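Local coordinates for DUF5624 domain-containing protein (Legionella pneumophila subsp. pneumophila, PDB 4JX2) that is of unknown function, a putative secreted protein of the DUF5624 family whose chain combines many alpha helices with a small mixed beta sheet, at residues H255-I260 with T293-I298; P300-K305 with Y318-N323; N84-I89 with K97-M102. All coordinates share one frame; numbering follows the deposited sequence.

Interaction 1 of 3, residues H255-I260 with T293-I298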
loop_
_atom_site.group_PDB
_atom_site.type_symbol
_atom_site.label_atom_id
_atom_site.label_comp_id
_atom_site.label_asym_id
_atom_site.label_seq_id
_atom_site.Cartn_x
_atom_site.Cartn_y
_atom_site.Cartn_z
ATOM N N HIS A 255 7.989 22.197 7.789
ATOM C CA HIS A 255 7.005 22.514 6.758
ATOM C C HIS A 255 7.178 21.729 5.465
ATOM O O HIS A 255 6.421 21.957 4.516
ATOM C CB HIS A 255 7.011 24.009 6.453
ATOM C CG HIS A 255 6.508 24.806 7.600
ATOM N ND1 HIS A 255 7.334 25.669 8.284
ATOM C CD2 HIS A 255 5.294 24.786 8.197
ATOM C CE1 HIS A 255 6.590 26.187 9.244
ATOM N NE2 HIS A 255 5.354 25.681 9.233
ATOM N N ALA A 256 8.123 20.776 5.440
ATOM C CA ALA A 256 8.379 19.899 4.291
ATOM C C ALA A 256 7.152 19.011 4.008
ATOM O O ALA A 256 6.371 18.713 4.909
ATOM C CB ALA A 256 9.618 19.048 4.537
ATOM N N LYS A 257 6.956 18.660 2.739
ATOM C CA LYS A 257 5.854 17.840 2.265
ATOM C C LYS A 257 6.477 16.620 1.581
ATOM O O LYS A 257 7.029 16.770 0.498
ATOM C CB LYS A 257 4.968 18.680 1.315
ATOM C CG LYS A 257 4.340 19.888 2.002
ATOM C CD LYS A 257 3.793 20.917 1.041
ATOM C CE LYS A 257 2.938 21.925 1.773
ATOM N NZ LYS A 257 2.492 23.025 0.883
ATOM N N VAL A 258 6.470 15.434 2.245
ATOM C CA VAL A 258 7.132 14.230 1.721
ATOM C C VAL A 258 6.112 13.263 1.115
ATOM O O VAL A 258 5.125 12.887 1.764
ATOM C CB VAL A 258 8.049 13.530 2.766
ATOM C CG1 VAL A 258 8.822 12.384 2.147
ATOM C CG2 VAL A 258 9.030 14.529 3.374
ATOM N N ILE A 259 6.375 12.879 -0.157
ATOM C CA ILE A 259 5.601 11.928 -0.954
ATOM C C ILE A 259 6.523 10.773 -1.308
ATOM O O ILE A 259 7.599 10.987 -1.890
ATOM C CB ILE A 259 4.964 12.583 -2.216
ATOM C CG1 ILE A 259 3.785 13.498 -1.821
ATOM C CG2 ILE A 259 4.558 11.521 -3.278
ATOM C CD1 ILE A 259 3.341 14.412 -2.905
ATOM N N ILE A 260 6.099 9.554 -0.952
ATOM C CA ILE A 260 6.841 8.332 -1.252
ATOM C C ILE A 260 6.008 7.460 -2.204
ATOM O O ILE A 260 4.938 6.979 -1.837
ATOM C CB ILE A 260 7.276 7.570 0.027
ATOM C CG1 ILE A 260 8.221 8.453 0.903
ATOM C CG2 ILE A 260 7.916 6.225 -0.346
ATOM C CD1 ILE A 260 8.490 7.987 2.298
ATOM N N THR A 293 6.066 12.927 11.350
ATOM C CA THR A 293 5.857 11.713 10.566
ATOM C C THR A 293 4.517 11.748 9.804
ATOM O O THR A 293 4.433 11.145 8.738
ATOM C CB THR A 293 6.002 10.479 11.449
ATOM O OG1 THR A 293 5.081 10.584 12.531
ATOM C CG2 THR A 293 7.418 10.338 12.002
ATOM N N ASP A 294 3.511 12.488 10.292
ATOM C CA ASP A 294 2.207 12.598 9.609
ATOM C C ASP A 294 2.292 13.453 8.327
ATOM O O ASP A 294 1.310 13.547 7.600
ATOM C CB ASP A 294 1.133 13.175 10.552
ATOM C CG ASP A 294 1.464 14.581 11.022
ATOM O OD1 ASP A 294 1.134 15.547 10.291
ATOM O OD2 ASP A 294 2.103 14.715 12.097
ATOM N N ARG A 295 3.446 14.106 8.081
ATOM C CA ARG A 295 3.694 14.936 6.899
ATOM C C ARG A 295 4.343 14.099 5.774
ATOM O O ARG A 295 4.614 14.631 4.686
ATOM C CB ARG A 295 4.560 16.142 7.283
ATOM C CG ARG A 295 3.835 17.086 8.240
ATOM C CD ARG A 295 4.568 18.383 8.459
ATOM N NE ARG A 295 4.653 19.173 7.230
ATOM C CZ ARG A 295 3.741 20.054 6.838
ATOM N NH1 ARG A 295 2.662 20.278 7.578
ATOM N NH2 ARG A 295 3.902 20.725 5.707
ATOM N N ILE A 296 4.545 12.778 6.039
ATOM C CA ILE A 296 5.121 11.771 5.148
ATOM C C ILE A 296 4.012 10.850 4.664
ATOM O O ILE A 296 3.457 10.094 5.462
ATOM C CB ILE A 296 6.256 10.974 5.858
ATOM C CG1 ILE A 296 7.367 11.908 6.393
ATOM C CG2 ILE A 296 6.825 9.899 4.931
ATOM C CD1 ILE A 296 8.143 11.369 7.541
ATOM N N TYR A 297 3.688 10.898 3.357
ATOM C CA TYR A 297 2.613 10.066 2.807
ATOM C C TYR A 297 3.150 9.120 1.759
ATOM O O TYR A 297 3.894 9.544 0.875
ATOM C CB TYR A 297 1.472 10.939 2.221
ATOM C CG TYR A 297 0.746 11.768 3.267
ATOM C CD1 TYR A 297 -0.157 11.178 4.150
ATOM C CD2 TYR A 297 0.985 13.132 3.395
ATOM C CE1 TYR A 297 -0.801 11.925 5.133
ATOM C CE2 TYR A 297 0.351 13.889 4.379
ATOM C CZ TYR A 297 -0.553 13.285 5.233
ATOM O OH TYR A 297 -1.163 14.025 6.215
ATOM N N ILE A 298 2.804 7.824 1.885
ATOM C CA ILE A 298 3.160 6.813 0.900
ATOM C C ILE A 298 1.964 6.751 -0.024
ATOM O O ILE A 298 0.894 6.322 0.404
ATOM C CB ILE A 298 3.567 5.445 1.504
ATOM C CG1 ILE A 298 4.766 5.618 2.480
ATOM C CG2 ILE A 298 3.894 4.438 0.365
ATOM C CD1 ILE A 298 5.085 4.477 3.250
#
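Two parallel strands, 257-260 and 296-298, run side by side, the axes of these short segments approaching to 4.8 Å, and the contact divides into a close-packed strand ladder and a more open polar end. In the ladder the backbone bonds alternate in the way parallel pairing dictates. Val258 N donates to Arg295 O, Val258 O accepts from Tyr297 N at 2.9 Å in a nearly straight bond (172°), and Ile260 N reaches Tyr297 O, also at 2.9 Å. Val258, Ile260, Ile296 and Ile298 share one face of the sheet. There Ile260 CD1 meets Ile296 CG2 at 3.7 Å, the two side chains lying alongside each other and pointing the same way, while Ile298 CG1 packs on Ile260 CB at 4.0 Å. Helix 279-286 lies on this face, with Val280 against Ile260 and Val283 against Val258. Ile259 and Tyr297 project from the other face, where the Tyr297 hydroxyl is bound by His330 and Arg333 of helix 315-339 and its ring meets Trp326 edge-to-face.

The looser part, where His255 and Arg295 are partly exposed, belongs to Arg295. Its chain bends at chi3 (65°), turning the guanidinium back along the loop that precedes the first strand. NE donates to Ala256 O at 2.9 Å, with the oxygen in the guanidinium plane, whereas the two bonds from NH2, to His255 O at 3.0 Å and to Ala256 O, are weak. One side chain thus reaches two successive carbonyls, holding Ala256 O well and His255 O weakly. Lys257 NZ turns to Gln74, Glu76 and Asn322, and His255 ND1 to Asp252. Strand 257-262, helix 279-286 and strand 296-298 form a beta-alpha-beta unit, whose parallel strands pair here at one edge of the mixed sheet within this chain.

Interaction 2 of 3, residues P300-K305 with Y318-N323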
loop_
_atom_site.group_PDB
_atom_site.type_symbol
_atom_site.label_atom_id
_atom_site.label_comp_id
_atom_site.label_asym_id
_atom_site.label_seq_id
_atom_site.Cartn_x
_atom_site.Cartn_y
_atom_site.Cartn_z
ATOM N N PRO A 300 1.193 5.146 -3.389
ATOM C CA PRO A 300 1.592 4.289 -4.520
ATOM C C PRO A 300 0.833 4.527 -5.836
ATOM O O PRO A 300 1.350 4.189 -6.909
ATOM C CB PRO A 300 1.350 2.877 -3.987
ATOM C CG PRO A 300 1.489 3.018 -2.503
ATOM C CD PRO A 300 0.774 4.317 -2.244
ATOM N N TYR A 301 -0.337 5.161 -5.767
ATOM C CA TYR A 301 -1.118 5.381 -6.970
ATOM C C TYR A 301 -0.996 6.819 -7.488
ATOM O O TYR A 301 -1.672 7.176 -8.454
ATOM C CB TYR A 301 -2.570 4.946 -6.758
ATOM C CG TYR A 301 -2.688 3.474 -6.414
ATOM C CD1 TYR A 301 -2.231 2.487 -7.293
ATOM C CD2 TYR A 301 -3.247 3.062 -5.208
ATOM C CE1 TYR A 301 -2.313 1.132 -6.969
ATOM C CE2 TYR A 301 -3.384 1.710 -4.898
ATOM C CZ TYR A 301 -2.895 0.746 -5.770
ATOM O OH TYR A 301 -3.029 -0.588 -5.446
ATOM N N ALA A 302 -0.069 7.608 -6.926
ATOM C CA ALA A 302 0.173 8.937 -7.448
ATOM C C ALA A 302 0.750 8.816 -8.853
ATOM O O ALA A 302 1.574 7.923 -9.113
ATOM C CB ALA A 302 1.138 9.690 -6.553
ATOM N N ALA A 303 0.289 9.684 -9.766
ATOM C CA ALA A 303 0.780 9.720 -11.134
ATOM C C ALA A 303 2.226 10.241 -11.209
ATOM O O ALA A 303 2.643 11.059 -10.386
ATOM C CB ALA A 303 -0.114 10.615 -11.957
ATOM N N VAL A 304 2.970 9.779 -12.217
ATOM C CA VAL A 304 4.306 10.261 -12.571
ATOM C C VAL A 304 4.038 11.335 -13.667
ATOM O O VAL A 304 3.711 11.008 -14.807
ATOM C CB VAL A 304 5.230 9.100 -13.008
ATOM C CG1 VAL A 304 6.601 9.611 -13.418
ATOM C CG2 VAL A 304 5.349 8.060 -11.899
ATOM N N LYS A 305 4.030 12.602 -13.270
ATOM C CA LYS A 305 3.680 13.720 -14.150
ATOM C C LYS A 305 4.779 14.048 -15.221
ATOM O O LYS A 305 5.965 13.755 -15.009
ATOM C CB LYS A 305 3.343 14.954 -13.301
ATOM C CG LYS A 305 1.990 14.849 -12.624
ATOM C CD LYS A 305 0.886 14.903 -13.642
ATOM C CE LYS A 305 -0.380 14.303 -13.139
ATOM N NZ LYS A 305 -1.375 14.294 -14.222
ATOM N N TYR A 318 2.743 20.824 -10.449
ATOM C CA TYR A 318 3.051 21.240 -9.087
ATOM C C TYR A 318 1.775 21.139 -8.220
ATOM O O TYR A 318 1.814 20.516 -7.152
ATOM C CB TYR A 318 3.653 22.662 -9.041
ATOM C CG TYR A 318 3.933 23.161 -7.634
ATOM C CD1 TYR A 318 5.100 22.799 -6.961
ATOM C CD2 TYR A 318 3.032 23.992 -6.976
ATOM C CE1 TYR A 318 5.360 23.252 -5.666
ATOM C CE2 TYR A 318 3.276 24.446 -5.678
ATOM C CZ TYR A 318 4.443 24.076 -5.026
ATOM O OH TYR A 318 4.686 24.525 -3.745
ATOM N N ASN A 319 0.645 21.711 -8.705
ATOM C CA ASN A 319 -0.631 21.677 -7.986
ATOM C C ASN A 319 -1.068 20.231 -7.760
ATOM O O ASN A 319 -1.678 19.929 -6.731
ATOM C CB ASN A 319 -1.724 22.490 -8.721
ATOM C CG ASN A 319 -1.455 23.988 -8.779
ATOM O OD1 ASN A 319 -0.627 24.544 -8.041
ATOM N ND2 ASN A 319 -2.136 24.683 -9.674
ATOM N N TYR A 320 -0.701 19.330 -8.696
ATOM C CA TYR A 320 -1.027 17.919 -8.584
ATOM C C TYR A 320 -0.353 17.300 -7.348
ATOM O O TYR A 320 -1.043 16.733 -6.512
ATOM C CB TYR A 320 -0.670 17.130 -9.867
ATOM C CG TYR A 320 -0.911 15.647 -9.706
ATOM C CD1 TYR A 320 -2.207 15.134 -9.628
ATOM C CD2 TYR A 320 0.150 14.766 -9.516
ATOM C CE1 TYR A 320 -2.437 13.776 -9.412
ATOM C CE2 TYR A 320 -0.067 13.403 -9.317
ATOM C CZ TYR A 320 -1.362 12.914 -9.261
ATOM O OH TYR A 320 -1.571 11.581 -9.017
ATOM N N TYR A 321 0.968 17.405 -7.236
ATOM C CA TYR A 321 1.699 16.793 -6.127
ATOM C C TYR A 321 1.444 17.505 -4.791
ATOM O O TYR A 321 1.222 16.845 -3.775
ATOM C CB TYR A 321 3.217 16.734 -6.439
ATOM C CG TYR A 321 3.549 15.719 -7.507
ATOM C CD1 TYR A 321 3.287 14.361 -7.315
ATOM C CD2 TYR A 321 4.090 16.112 -8.725
ATOM C CE1 TYR A 321 3.555 13.426 -8.311
ATOM C CE2 TYR A 321 4.391 15.180 -9.718
ATOM C CZ TYR A 321 4.123 13.837 -9.505
ATOM O OH TYR A 321 4.422 12.916 -10.479
ATOM N N ASN A 322 1.458 18.832 -4.810
ATOM C CA ASN A 322 1.320 19.672 -3.640
ATOM C C ASN A 322 -0.097 19.631 -3.060
ATOM O O ASN A 322 -0.234 19.454 -1.850
ATOM C CB ASN A 322 1.723 21.108 -4.007
ATOM C CG ASN A 322 1.700 22.097 -2.885
ATOM O OD1 ASN A 322 2.341 21.919 -1.853
ATOM N ND2 ASN A 322 0.993 23.196 -3.087
ATOM N N ASN A 323 -1.140 19.811 -3.905
ATOM C CA ASN A 323 -2.529 19.892 -3.451
ATOM C C ASN A 323 -3.335 18.601 -3.658
ATOM O O ASN A 323 -3.963 18.139 -2.711
ATOM C CB ASN A 323 -3.244 21.057 -4.133
ATOM C CG ASN A 323 -2.615 22.411 -3.901
ATOM O OD1 ASN A 323 -2.074 23.035 -4.816
ATOM N ND2 ASN A 323 -2.678 22.904 -2.676
#
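Two tyrosines, consecutive on helix 315-339, hold the extended part of the loop, 302-305, by the backbone of Ala303 and Lys305. Tyr321 OH is gripped twice: it donates to a lone pair of Ala303 O at 2.6 Å and accepts from Lys305 N at 2.8 Å, so the hydroxyl bridges the peptide groups around Val304. Tyr320 OH receives the N-H of Ala303 at 2.8 Å in an almost linear bond (175°), and Ala303 CB rests against the same phenol tip. Lys305 then folds over the Tyr320 ring. A bend at chi2 lays its chain across the face at about a right angle to the tyrosine side chain, with CE 3.7 Å from the ring centroid in a CH-pi contact and NZ farther out at 4.8 Å, a cation-pi pair.

Different first torsions set the phenols together. Tyr320 has CG anti to the backbone N (chi1 176°), Tyr321 has CG beside it (-71°), and Tyr320 CD2 comes to lie over the centre of the Tyr321 ring. Farther out, Arg261 binds Ala302 O, Ile83 and Leu308 pack on Tyr321, and Lys305 NZ hydrogen-bonds a pentaethylene glycol, probably from the crystallisation liquor. This is a strand-to-helix connection tied back onto the helix it leads into.

Interaction 3 of 3, residues N84-I89 with K97-M102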
loop_
_atom_site.group_PDB
_atom_site.type_symbol
_atom_site.label_atom_id
_atom_site.label_comp_id
_atom_site.label_asym_id
_atom_site.label_seq_id
_atom_site.Cartn_x
_atom_site.Cartn_y
_atom_site.Cartn_z
ATOM N N ASN A 84 9.623 6.513 -8.069
ATOM C CA ASN A 84 10.250 5.374 -8.741
ATOM C C ASN A 84 11.598 5.078 -8.091
ATOM O O ASN A 84 11.597 4.456 -7.036
ATOM C CB ASN A 84 10.357 5.586 -10.257
ATOM C CG ASN A 84 9.044 5.400 -10.973
ATOM O OD1 ASN A 84 8.268 4.488 -10.673
ATOM N ND2 ASN A 84 8.787 6.238 -11.970
ATOM N N SER A 85 12.738 5.554 -8.659
ATOM C CA SER A 85 14.061 5.335 -8.049
ATOM C C SER A 85 14.735 6.663 -7.644
ATOM O O SER A 85 15.751 6.652 -6.948
ATOM C CB SER A 85 14.968 4.565 -9.006
ATOM O OG SER A 85 14.411 3.313 -9.361
ATOM N N THR A 86 14.169 7.804 -8.081
ATOM C CA THR A 86 14.766 9.112 -7.878
ATOM C C THR A 86 14.093 9.930 -6.787
ATOM O O THR A 86 12.879 9.871 -6.615
ATOM C CB THR A 86 14.703 9.883 -9.218
ATOM O OG1 THR A 86 15.253 9.072 -10.252
ATOM C CG2 THR A 86 15.430 11.237 -9.189
ATOM N N LEU A 87 14.906 10.725 -6.073
ATOM C CA LEU A 87 14.460 11.744 -5.146
ATOM C C LEU A 87 14.467 13.086 -5.866
ATOM O O LEU A 87 15.507 13.473 -6.421
ATOM C CB LEU A 87 15.304 11.837 -3.863
ATOM C CG LEU A 87 14.946 13.062 -2.965
ATOM C CD1 LEU A 87 13.477 13.052 -2.540
ATOM C CD2 LEU A 87 15.806 13.127 -1.757
ATOM N N TYR A 88 13.320 13.799 -5.845
ATOM C CA TYR A 88 13.204 15.157 -6.387
ATOM C C TYR A 88 12.788 16.119 -5.283
ATOM O O TYR A 88 11.838 15.838 -4.543
ATOM C CB TYR A 88 12.200 15.263 -7.536
ATOM C CG TYR A 88 12.307 14.200 -8.598
ATOM C CD1 TYR A 88 11.649 12.980 -8.458
ATOM C CD2 TYR A 88 12.976 14.448 -9.795
ATOM C CE1 TYR A 88 11.701 12.012 -9.457
ATOM C CE2 TYR A 88 13.038 13.486 -10.804
ATOM C CZ TYR A 88 12.394 12.270 -10.632
ATOM O OH TYR A 88 12.471 11.301 -11.603
ATOM N N ILE A 89 13.481 17.255 -5.175
ATOM C CA ILE A 89 13.106 18.321 -4.255
ATOM C C ILE A 89 12.805 19.553 -5.110
ATOM O O ILE A 89 13.640 19.965 -5.926
ATOM C CB ILE A 89 14.124 18.617 -3.107
ATOM C CG1 ILE A 89 14.448 17.329 -2.289
ATOM C CG2 ILE A 89 13.598 19.761 -2.193
ATOM C CD1 ILE A 89 15.607 17.427 -1.278
ATOM N N LYS A 97 15.485 21.780 -6.868
ATOM C CA LYS A 97 16.585 22.058 -5.949
ATOM C C LYS A 97 17.538 20.874 -5.878
ATOM O O LYS A 97 18.748 21.071 -5.705
ATOM C CB LYS A 97 16.065 22.431 -4.543
ATOM C CG LYS A 97 15.233 23.729 -4.479
ATOM C CD LYS A 97 15.941 24.989 -5.053
ATOM C CE LYS A 97 17.191 25.443 -4.314
ATOM N NZ LYS A 97 18.033 26.345 -5.148
ATOM N N LEU A 98 16.996 19.649 -6.055
ATOM C CA LEU A 98 17.752 18.390 -5.995
ATOM C C LEU A 98 17.062 17.304 -6.825
ATOM O O LEU A 98 15.836 17.207 -6.823
ATOM C CB LEU A 98 17.866 17.940 -4.516
ATOM C CG LEU A 98 18.739 16.732 -4.181
ATOM C CD1 LEU A 98 19.473 16.944 -2.882
ATOM C CD2 LEU A 98 17.909 15.431 -4.116
ATOM N N LYS A 99 17.870 16.479 -7.511
ATOM C CA LYS A 99 17.464 15.310 -8.293
ATOM C C LYS A 99 18.545 14.261 -8.064
ATOM O O LYS A 99 19.676 14.447 -8.500
ATOM C CB LYS A 99 17.252 15.646 -9.782
ATOM C CG LYS A 99 16.892 14.441 -10.652
ATOM C CD LYS A 99 16.284 14.879 -11.987
ATOM C CE LYS A 99 17.148 14.546 -13.176
ATOM N NZ LYS A 99 16.470 14.874 -14.463
ATOM N N GLN A 100 18.211 13.188 -7.327
ATOM C CA GLN A 100 19.170 12.135 -6.997
ATOM C C GLN A 100 18.546 10.736 -7.073
ATOM O O GLN A 100 17.491 10.513 -6.506
ATOM C CB GLN A 100 19.732 12.391 -5.579
ATOM C CG GLN A 100 20.744 11.366 -5.059
ATOM C CD GLN A 100 22.144 11.518 -5.584
ATOM O OE1 GLN A 100 22.533 12.561 -6.109
ATOM N NE2 GLN A 100 22.955 10.491 -5.397
ATOM N N LEU A 101 19.260 9.777 -7.674
ATOM C CA LEU A 101 18.850 8.382 -7.715
ATOM C C LEU A 101 19.168 7.684 -6.372
ATOM O O LEU A 101 20.314 7.694 -5.915
ATOM C CB LEU A 101 19.534 7.674 -8.880
ATOM C CG LEU A 101 18.815 7.822 -10.208
ATOM C CD1 LEU A 101 19.776 7.742 -11.344
ATOM C CD2 LEU A 101 17.704 6.792 -10.341
HETATM N N MSE A 102 18.141 7.083 -5.746
HETATM C CA MSE A 102 18.247 6.409 -4.446
HETATM C C MSE A 102 18.657 4.924 -4.594
HETATM O O MSE A 102 18.975 4.247 -3.608
HETATM C CB MSE A 102 16.927 6.575 -3.657
HETATM C CG MSE A 102 16.741 7.982 -3.120
HETATM SE SE MSE A 102 18.176 8.501 -1.846
HETATM C CE MSE A 102 19.513 9.160 -2.974
HETATM O O HOH W 1 14.676 12.105 -13.836
#
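Thr86 turns OG1 beside its backbone N (chi1 -52°) and CG2 anti to it, so that the hydroxyl side meets Leu101 CD2 while the methyl reaches Lys99 CG at 3.8 Å and also sits over one face of the Tyr88 ring, toward its rim. Lys99, with CG anti to the backbone N (177°), runs alongside Tyr88 in the same direction, placing CD 3.7 Å from Tyr88 CE2. A water lies in the plane of that ring at its edge, 3.2 Å from Tyr88 OH, and bonds weakly to Lys99 NZ, which also has a weak bond to Gly309 O.

On the opposite face Leu87 and Leu98 both place CG anti to the backbone N, and the side chains cross obliquely, CD2 to CD2 3.9 Å. Ile89 CD1 adds a contact to Leu98 CB. The antiparallel backbone beneath is firmly bonded: Leu87 and Gln100 exchange two bonds, Leu87 N to Gln100 O being 2.6 Å, and Ser85 O takes the N-H of Met102, present as selenomethionine, nearly along its C=O axis. At the far end Lys97 and Leu98 both face Ile89, a classic beta bulge in which Ile89 O accepts Lys97 N at 2.8 Å and, weakly, Leu98 N.

This hairpin forms the other edge of the sheet: strand 96-101 is outermost within the chain, strand 86-90 pairs next with strand 79-84, and helix 223-247 packs Leu242 on Leu87 and Met102, and Ile246 on Ile89.

One five-strand mixed sheet relates the three contacts. Interactions 1 and 3 lie at its opposite edges, with strand 79-84 lying between strands 86-90 and 257-262; their centres are 15 Å apart and their nearest atoms about 6 Å, so they do not touch. Interaction 2 adjoins both. Its helix meets interaction 1 where Lys257 NZ lies 3.0 Å from Asn322 OD1, a probable hydrogen bond, and where Ile259 CD1 packs on Tyr321 O at 3.3 Å. Its loop reaches interaction 3 through Val304 CG2 and Asn84 ND2, 3.9 Å apart. Interactions 1 and 2 also both touch the second subunit. With the function unknown, no contact can be tied to an active site; glycol molecules, probably from crystallisation, lie near Lys305 and Ser85.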